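Local structure of carbohydrate deacetylase Agd3 (Neosartorya fumigata, 6NWZ) at residues Ser427-His439 with Gly451-Leu464. The protein probably removes acetyl groups from the exopolysaccharide galactosaminogalactan, as a zinc-binding carbohydrate esterase required for biofilm formation in this fungus. Numbering follows the deposited sequence.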
ATOM      1  N   SER A 427     -21.721   0.723  -0.684  1.00 53.22           N
ATOM      2  CA  SER A 427     -22.983   0.363  -0.053  1.00 37.69           C
ATOM      3  C   SER A 427     -22.852  -0.706   1.022  1.00 44.69           C
ATOM      4  O   SER A 427     -23.759  -0.835   1.851  1.00 43.37           O
ATOM      5  CB  SER A 427     -23.992  -0.116  -1.110  1.00 42.00           C
ATOM      6  OG  SER A 427     -23.503  -1.235  -1.836  1.00 61.03           O
ATOM      7  N   ASN A 428     -21.757  -1.463   1.036  1.00 41.14           N
ATOM      8  CA  ASN A 428     -21.571  -2.546   1.992  1.00 35.37           C
ATOM      9  C   ASN A 428     -20.486  -2.240   3.014  1.00 44.57           C
ATOM     10  O   ASN A 428     -20.043  -3.150   3.725  1.00 43.20           O
ATOM     11  CB  ASN A 428     -21.248  -3.849   1.257  1.00 40.27           C
ATOM     12  CG  ASN A 428     -19.952  -3.770   0.472  1.00 42.61           C
ATOM     13  OD1 ASN A 428     -19.432  -2.685   0.219  1.00 55.49           O
ATOM     14  ND2 ASN A 428     -19.428  -4.923   0.077  1.00 38.23           N
ATOM     15  N   GLY A 429     -20.048  -0.987   3.106  1.00 39.56           N
ATOM     16  CA  GLY A 429     -18.981  -0.633   4.021  1.00 38.32           C
ATOM     17  C   GLY A 429     -19.183   0.748   4.603  1.00 35.94           C
ATOM     18  O   GLY A 429     -19.891   1.591   4.041  1.00 43.54           O
ATOM     19  N   ILE A 430     -18.551   0.968   5.755  1.00 41.99           N
ATOM     20  CA  ILE A 430     -18.588   2.251   6.437  1.00 38.66           C
ATOM     21  C   ILE A 430     -17.182   2.607   6.893  1.00 30.29           C
ATOM     22  O   ILE A 430     -16.287   1.764   6.955  1.00 35.56           O
ATOM     23  CB  ILE A 430     -19.539   2.255   7.654  1.00 34.32           C
ATOM     24  CG1 ILE A 430     -18.953   1.406   8.787  1.00 33.49           C
ATOM     25  CG2 ILE A 430     -20.917   1.759   7.266  1.00 35.89           C
ATOM     26  CD1 ILE A 430     -19.733   1.491  10.080  1.00 34.94           C
ATOM     27  N   ILE A 431     -17.005   3.883   7.216  1.00 40.96           N
ATOM     28  CA  ILE A 431     -15.851   4.338   7.983  1.00 41.34           C
ATOM     29  C   ILE A 431     -16.324   4.492   9.423  1.00 37.28           C
ATOM     30  O   ILE A 431     -16.997   5.482   9.744  1.00 43.94           O
ATOM     31  CB  ILE A 431     -15.284   5.656   7.433  1.00 37.24           C
ATOM     32  CG1 ILE A 431     -14.978   5.529   5.934  1.00 40.18           C
ATOM     33  CG2 ILE A 431     -14.053   6.074   8.231  1.00 27.70           C
ATOM     34  CD1 ILE A 431     -14.355   6.770   5.319  1.00 25.74           C
ATOM     35  N   PRO A 432     -16.031   3.545  10.310  1.00 40.02           N
ATOM     36  CA  PRO A 432     -16.577   3.605  11.674  1.00 51.23           C
ATOM     37  C   PRO A 432     -16.152   4.882  12.377  1.00 49.52           C
ATOM     38  O   PRO A 432     -15.018   5.354  12.199  1.00 47.22           O
ATOM     39  CB  PRO A 432     -15.987   2.356  12.352  1.00 50.14           C
ATOM     40  CG  PRO A 432     -14.853   1.924  11.474  1.00 46.96           C
ATOM     41  CD  PRO A 432     -15.222   2.335  10.086  1.00 43.86           C
ATOM     42  N   PRO A 433     -17.034   5.475  13.181  1.00 48.76           N
ATOM     43  CA  PRO A 433     -16.774   6.824  13.711  1.00 43.40           C
ATOM     44  C   PRO A 433     -15.621   6.803  14.704  1.00 41.77           C
ATOM     45  O   PRO A 433     -15.703   6.160  15.753  1.00 44.63           O
ATOM     46  CB  PRO A 433     -18.100   7.202  14.381  1.00 41.36           C
ATOM     47  CG  PRO A 433     -18.707   5.878  14.773  1.00 35.93           C
ATOM     48  CD  PRO A 433     -18.268   4.881  13.731  1.00 37.11           C
ATOM     49  N   ALA A 434     -14.539   7.505  14.361  1.00 43.98           N
ATOM     50  CA  ALA A 434     -13.307   7.498  15.152  1.00 38.93           C
ATOM     51  C   ALA A 434     -12.771   6.082  15.343  1.00 45.20           C
ATOM     52  O   ALA A 434     -12.100   5.795  16.338  1.00 49.70           O
ATOM     53  CB  ALA A 434     -13.505   8.177  16.510  1.00 37.80           C
ATOM     54  N   ILE A 435     -13.070   5.199  14.386  1.00 32.90           N
ATOM     55  CA  ILE A 435     -12.695   3.787  14.432  1.00 37.77           C
ATOM     56  C   ILE A 435     -13.111   3.193  15.773  1.00 39.64           C
ATOM     57  O   ILE A 435     -12.276   2.663  16.517  1.00 51.60           O
ATOM     58  CB  ILE A 435     -11.188   3.603  14.167  1.00 38.79           C
ATOM     59  CG1 ILE A 435     -10.754   4.473  12.992  1.00 30.90           C
ATOM     60  CG2 ILE A 435     -10.869   2.153  13.824  1.00 44.95           C
ATOM     61  CD1 ILE A 435     -11.466   4.133  11.698  1.00 30.16           C
ATOM     62  N   THR A 436     -14.401   3.282  16.096  1.00 44.75           N
ATOM     63  CA  THR A 436     -14.933   2.780  17.355  1.00 48.15           C
ATOM     64  C   THR A 436     -15.992   1.715  17.094  1.00 52.24           C
ATOM     65  O   THR A 436     -16.564   1.625  16.004  1.00 48.05           O
ATOM     66  CB  THR A 436     -15.524   3.912  18.221  1.00 46.34           C
ATOM     67  OG1 THR A 436     -16.651   4.507  17.562  1.00 55.72           O
ATOM     68  CG2 THR A 436     -14.478   4.981  18.491  1.00 49.78           C
ATOM     69  N   GLY A 437     -16.244   0.898  18.115  1.00 63.45           N
ATOM     70  CA  GLY A 437     -17.185  -0.194  18.006  1.00 60.76           C
ATOM     71  C   GLY A 437     -16.628  -1.462  17.399  1.00 61.10           C
ATOM     72  O   GLY A 437     -17.361  -2.456  17.305  1.00 62.63           O
ATOM     73  N   LEU A 438     -15.360  -1.467  16.988  1.00 50.35           N
ATOM     74  CA  LEU A 438     -14.764  -2.654  16.389  1.00 41.20           C
ATOM     75  C   LEU A 438     -14.569  -3.789  17.386  1.00 53.84           C
ATOM     76  O   LEU A 438     -14.244  -4.904  16.969  1.00 61.66           O
ATOM     77  CB  LEU A 438     -13.429  -2.298  15.731  1.00 39.44           C
ATOM     78  CG  LEU A 438     -13.510  -1.566  14.383  1.00 40.84           C
ATOM     79  CD1 LEU A 438     -13.813  -0.079  14.541  1.00 51.62           C
ATOM     80  CD2 LEU A 438     -12.234  -1.763  13.594  1.00 42.33           C
ATOM     81  N   HIS A 439     -14.751  -3.538  18.685  1.00 54.07           N
ATOM     82  CA  HIS A 439     -14.748  -4.595  19.690  1.00 60.28           C
ATOM     83  C   HIS A 439     -16.099  -4.719  20.380  1.00 57.29           C
ATOM     84  O   HIS A 439     -16.236  -5.497  21.331  1.00 70.10           O
ATOM     85  CB  HIS A 439     -13.639  -4.361  20.722  1.00 53.73           C
ATOM     86  CG  HIS A 439     -12.259  -4.356  20.137  1.00 57.34           C
ATOM     87  ND1 HIS A 439     -11.671  -5.484  19.602  1.00 56.47           N
ATOM     88  CD2 HIS A 439     -11.351  -3.362  20.004  1.00 58.76           C
ATOM     89  CE1 HIS A 439     -10.462  -5.182  19.166  1.00 60.09           C
ATOM     90  NE2 HIS A 439     -10.242  -3.901  19.397  1.00 55.89           N
ATOM     91  N   GLY A 451     -26.911  -3.324   5.485  1.00 63.81           N
ATOM     92  CA  GLY A 451     -26.098  -3.897   4.424  1.00 82.08           C
ATOM     93  C   GLY A 451     -24.589  -3.927   4.607  1.00 70.83           C
ATOM     94  O   GLY A 451     -23.867  -4.160   3.632  1.00 69.90           O
ATOM     95  N   ILE A 452     -24.094  -3.728   5.831  1.00 58.75           N
ATOM     96  CA  ILE A 452     -22.669  -3.501   6.072  1.00 51.97           C
ATOM     97  C   ILE A 452     -21.966  -4.832   6.297  1.00 49.52           C
ATOM     98  O   ILE A 452     -22.382  -5.635   7.142  1.00 48.21           O
ATOM     99  CB  ILE A 452     -22.452  -2.553   7.265  1.00 47.00           C
ATOM    100  CG1 ILE A 452     -23.185  -1.235   7.036  1.00 44.28           C
ATOM    101  CG2 ILE A 452     -20.969  -2.290   7.483  1.00 43.27           C
ATOM    102  CD1 ILE A 452     -22.974  -0.661   5.659  1.00 42.53           C
ATOM    103  N   ARG A 453     -20.890  -5.058   5.542  1.00 56.47           N
ATOM    104  CA  ARG A 453     -20.088  -6.268   5.628  1.00 45.33           C
ATOM    105  C   ARG A 453     -18.611  -6.000   5.868  1.00 54.45           C
ATOM    106  O   ARG A 453     -17.905  -6.896   6.342  1.00 55.20           O
ATOM    107  CB  ARG A 453     -20.229  -7.098   4.342  1.00 45.68           C
ATOM    108  CG  ARG A 453     -21.656  -7.481   3.998  1.00 47.59           C
ATOM    109  CD  ARG A 453     -22.144  -8.600   4.888  1.00 50.13           C
ATOM    110  NE  ARG A 453     -23.525  -8.961   4.605  1.00 52.14           N
ATOM    111  CZ  ARG A 453     -24.561  -8.535   5.319  1.00 58.98           C
ATOM    112  NH1 ARG A 453     -24.362  -7.738   6.359  1.00 62.48           N
ATOM    113  NH2 ARG A 453     -25.794  -8.906   4.997  1.00 55.21           N
ATOM    114  N   ASN A 454     -18.127  -4.799   5.568  1.00 45.96           N
ATOM    115  CA  ASN A 454     -16.723  -4.461   5.715  1.00 48.56           C
ATOM    116  C   ASN A 454     -16.607  -3.038   6.237  1.00 48.94           C
ATOM    117  O   ASN A 454     -17.572  -2.269   6.243  1.00 50.28           O
ATOM    118  CB  ASN A 454     -15.982  -4.585   4.385  1.00 48.52           C
ATOM    119  CG  ASN A 454     -16.530  -3.640   3.341  1.00 41.65           C
ATOM    120  OD1 ASN A 454     -16.208  -2.452   3.341  1.00 37.69           O
ATOM    121  ND2 ASN A 454     -17.384  -4.152   2.464  1.00 39.02           N
ATOM    122  N   CYS A 455     -15.401  -2.683   6.659  1.00 46.73           N
ATOM    123  CA  CYS A 455     -15.157  -1.345   7.167  1.00 51.97           C
ATOM    124  C   CYS A 455     -13.669  -1.044   7.031  1.00 50.87           C
ATOM    125  O   CYS A 455     -12.953  -1.706   6.271  1.00 51.70           O
ATOM    126  CB  CYS A 455     -15.645  -1.219   8.619  1.00 51.18           C
ATOM    127  SG  CYS A 455     -14.587  -2.025   9.845  1.00 54.48           S
ATOM    128  N   VAL A 456     -13.206  -0.054   7.782  1.00 45.03           N
ATOM    129  CA  VAL A 456     -11.821   0.377   7.742  1.00 33.24           C
ATOM    130  C   VAL A 456     -11.328   0.487   9.179  1.00 38.69           C
ATOM    131  O   VAL A 456     -12.099   0.783  10.097  1.00 55.30           O
ATOM    132  CB  VAL A 456     -11.679   1.710   6.970  1.00 31.59           C
ATOM    133  CG1 VAL A 456     -12.193   2.885   7.789  1.00 43.66           C
ATOM    134  CG2 VAL A 456     -10.262   1.922   6.548  1.00 43.52           C
ATOM    135  N   GLY A 457     -10.042   0.211   9.379  1.00 40.07           N
ATOM    136  CA  GLY A 457      -9.492   0.162  10.722  1.00 34.69           C
ATOM    137  C   GLY A 457      -8.537   1.293  11.047  1.00 52.02           C
ATOM    138  O   GLY A 457      -8.765   2.443  10.659  1.00 53.51           O
ATOM    139  N   ASP A 458      -7.464   0.973  11.767  1.00 54.46           N
ATOM    140  CA  ASP A 458      -6.451   1.960  12.134  1.00 53.99           C
ATOM    141  C   ASP A 458      -5.126   1.228  12.274  1.00 54.21           C
ATOM    142  O   ASP A 458      -4.960   0.424  13.197  1.00 56.96           O
ATOM    143  CB  ASP A 458      -6.820   2.678  13.428  1.00 48.19           C
ATOM    144  CG  ASP A 458      -5.840   3.777  13.784  1.00 51.01           C
ATOM    145  OD1 ASP A 458      -5.007   4.144  12.926  1.00 54.45           O
ATOM    146  OD2 ASP A 458      -5.901   4.276  14.927  1.00 65.53           O
ATOM    147  N   ASN A 459      -4.182   1.514  11.374  1.00 45.01           N
ATOM    148  CA  ASN A 459      -2.910   0.799  11.363  1.00 41.16           C
ATOM    149  C   ASN A 459      -2.005   1.149  12.537  1.00 45.26           C
ATOM    150  O   ASN A 459      -0.941   0.532  12.659  1.00 49.77           O
ATOM    151  CB  ASN A 459      -2.174   1.051  10.047  1.00 37.60           C
ATOM    152  CG  ASN A 459      -2.747   0.241   8.902  1.00 49.43           C
ATOM    153  OD1 ASN A 459      -3.824  -0.339   9.022  1.00 57.29           O
ATOM    154  ND2 ASN A 459      -2.030   0.197   7.784  1.00 57.12           N
ATOM    155  N   THR A 460      -2.377   2.104  13.393  1.00 43.74           N
ATOM    156  CA  THR A 460      -1.633   2.343  14.625  1.00 45.36           C
ATOM    157  C   THR A 460      -2.052   1.401  15.746  1.00 53.44           C
ATOM    158  O   THR A 460      -1.402   1.378  16.796  1.00 51.62           O
ATOM    159  CB  THR A 460      -1.802   3.796  15.091  1.00 47.72           C
ATOM    160  OG1 THR A 460      -3.147   4.010  15.534  1.00 53.39           O
ATOM    161  CG2 THR A 460      -1.489   4.769  13.960  1.00 32.69           C
ATOM    162  N   ARG A 461      -3.118   0.628  15.545  1.00 60.45           N
ATOM    163  CA  ARG A 461      -3.613  -0.322  16.534  1.00 59.76           C
ATOM    164  C   ARG A 461      -3.404  -1.736  16.006  1.00 58.27           C
ATOM    165  O   ARG A 461      -4.209  -2.221  15.193  1.00 45.13           O
ATOM    166  CB  ARG A 461      -5.093  -0.064  16.830  1.00 52.94           C
ATOM    167  CG  ARG A 461      -5.368   1.340  17.359  1.00 52.15           C
ATOM    168  CD  ARG A 461      -6.816   1.758  17.165  1.00 48.34           C
ATOM    169  NE  ARG A 461      -7.747   0.910  17.900  1.00 50.33           N
ATOM    170  CZ  ARG A 461      -9.069   1.035  17.841  1.00 57.46           C
ATOM    171  NH1 ARG A 461      -9.609   1.976  17.078  1.00 54.93           N
ATOM    172  NH2 ARG A 461      -9.849   0.221  18.540  1.00 61.82           N
ATOM    173  N   PRO A 462      -2.345  -2.434  16.428  1.00 63.26           N
ATOM    174  CA  PRO A 462      -2.057  -3.764  15.863  1.00 53.15           C
ATOM    175  C   PRO A 462      -3.195  -4.761  16.010  1.00 54.22           C
ATOM    176  O   PRO A 462      -3.269  -5.716  15.226  1.00 65.84           O
ATOM    177  CB  PRO A 462      -0.817  -4.213  16.650  1.00 45.30           C
ATOM    178  CG  PRO A 462      -0.177  -2.945  17.097  1.00 52.25           C
ATOM    179  CD  PRO A 462      -1.311  -2.002  17.383  1.00 64.27           C
ATOM    180  N   VAL A 463      -4.087  -4.569  16.984  1.00 50.42           N
ATOM    181  CA  VAL A 463      -5.230  -5.460  17.149  1.00 55.13           C
ATOM    182  C   VAL A 463      -6.108  -5.495  15.903  1.00 58.79           C
ATOM    183  O   VAL A 463      -6.812  -6.484  15.669  1.00 58.90           O
ATOM    184  CB  VAL A 463      -6.047  -5.028  18.386  1.00 62.17           C
ATOM    185  CG1 VAL A 463      -7.018  -6.131  18.805  1.00 72.49           C
ATOM    186  CG2 VAL A 463      -5.119  -4.660  19.528  1.00 59.44           C
ATOM    187  N   LEU A 464      -6.075  -4.441  15.086  1.00 52.56           N
ATOM    188  CA  LEU A 464      -6.962  -4.297  13.939  1.00 48.13           C
ATOM    189  C   LEU A 464      -6.304  -4.689  12.622  1.00 56.45           C
ATOM    190  O   LEU A 464      -6.873  -4.430  11.556  1.00 56.28           O
ATOM    191  CB  LEU A 464      -7.468  -2.855  13.853  1.00 45.08           C
ATOM    192  CG  LEU A 464      -8.235  -2.351  15.076  1.00 45.50           C
ATOM    193  CD1 LEU A 464      -8.708  -0.919  14.876  1.00 42.01           C
ATOM    194  CD2 LEU A 464      -9.403  -3.277  15.370  1.00 53.32           C
TER
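In the deacetylase domain the weakly bonded extended residues G429 and I430 meet strand 454-456 through a single bridge, G429 with N454, just where the chain has turned a corner at 427-428. N428 O accepts two backbone hydrogen bonds, from R453 N at 2.8 Å and from N454 N at 3.1 Å. Further on, I430 N gives only a weak bond to N454 O. I430 CG2 packs against I452 CD1 (3.6 Å), the two side chains crossing at about a right angle, while I431 CG2 lies alongside V456 CG1. P432 sets its CG 3.3 Å from V456 O. Beyond the strands, R461 bends at chi3 (63°) and sends NH1 to I435 O, 2.8 Å away and in the guanidinium plane. L464 CD1 lies over the centre of one face of the R461 guanidinium, 3.5 Å above its plane. V463 CG1 meets the H439 ring at its edge, by CE1. E339 engages both R461 NE, as a salt bridge, and H439 NE2. I431 also packs beside the zinc ligands D255 and H388. Helix 441-449 joins the segments, its W447 touching I430, P432, I452 and C455; strand 487-492 pairs with 454-456, and helix 594-607 touches N428, N454 and V456.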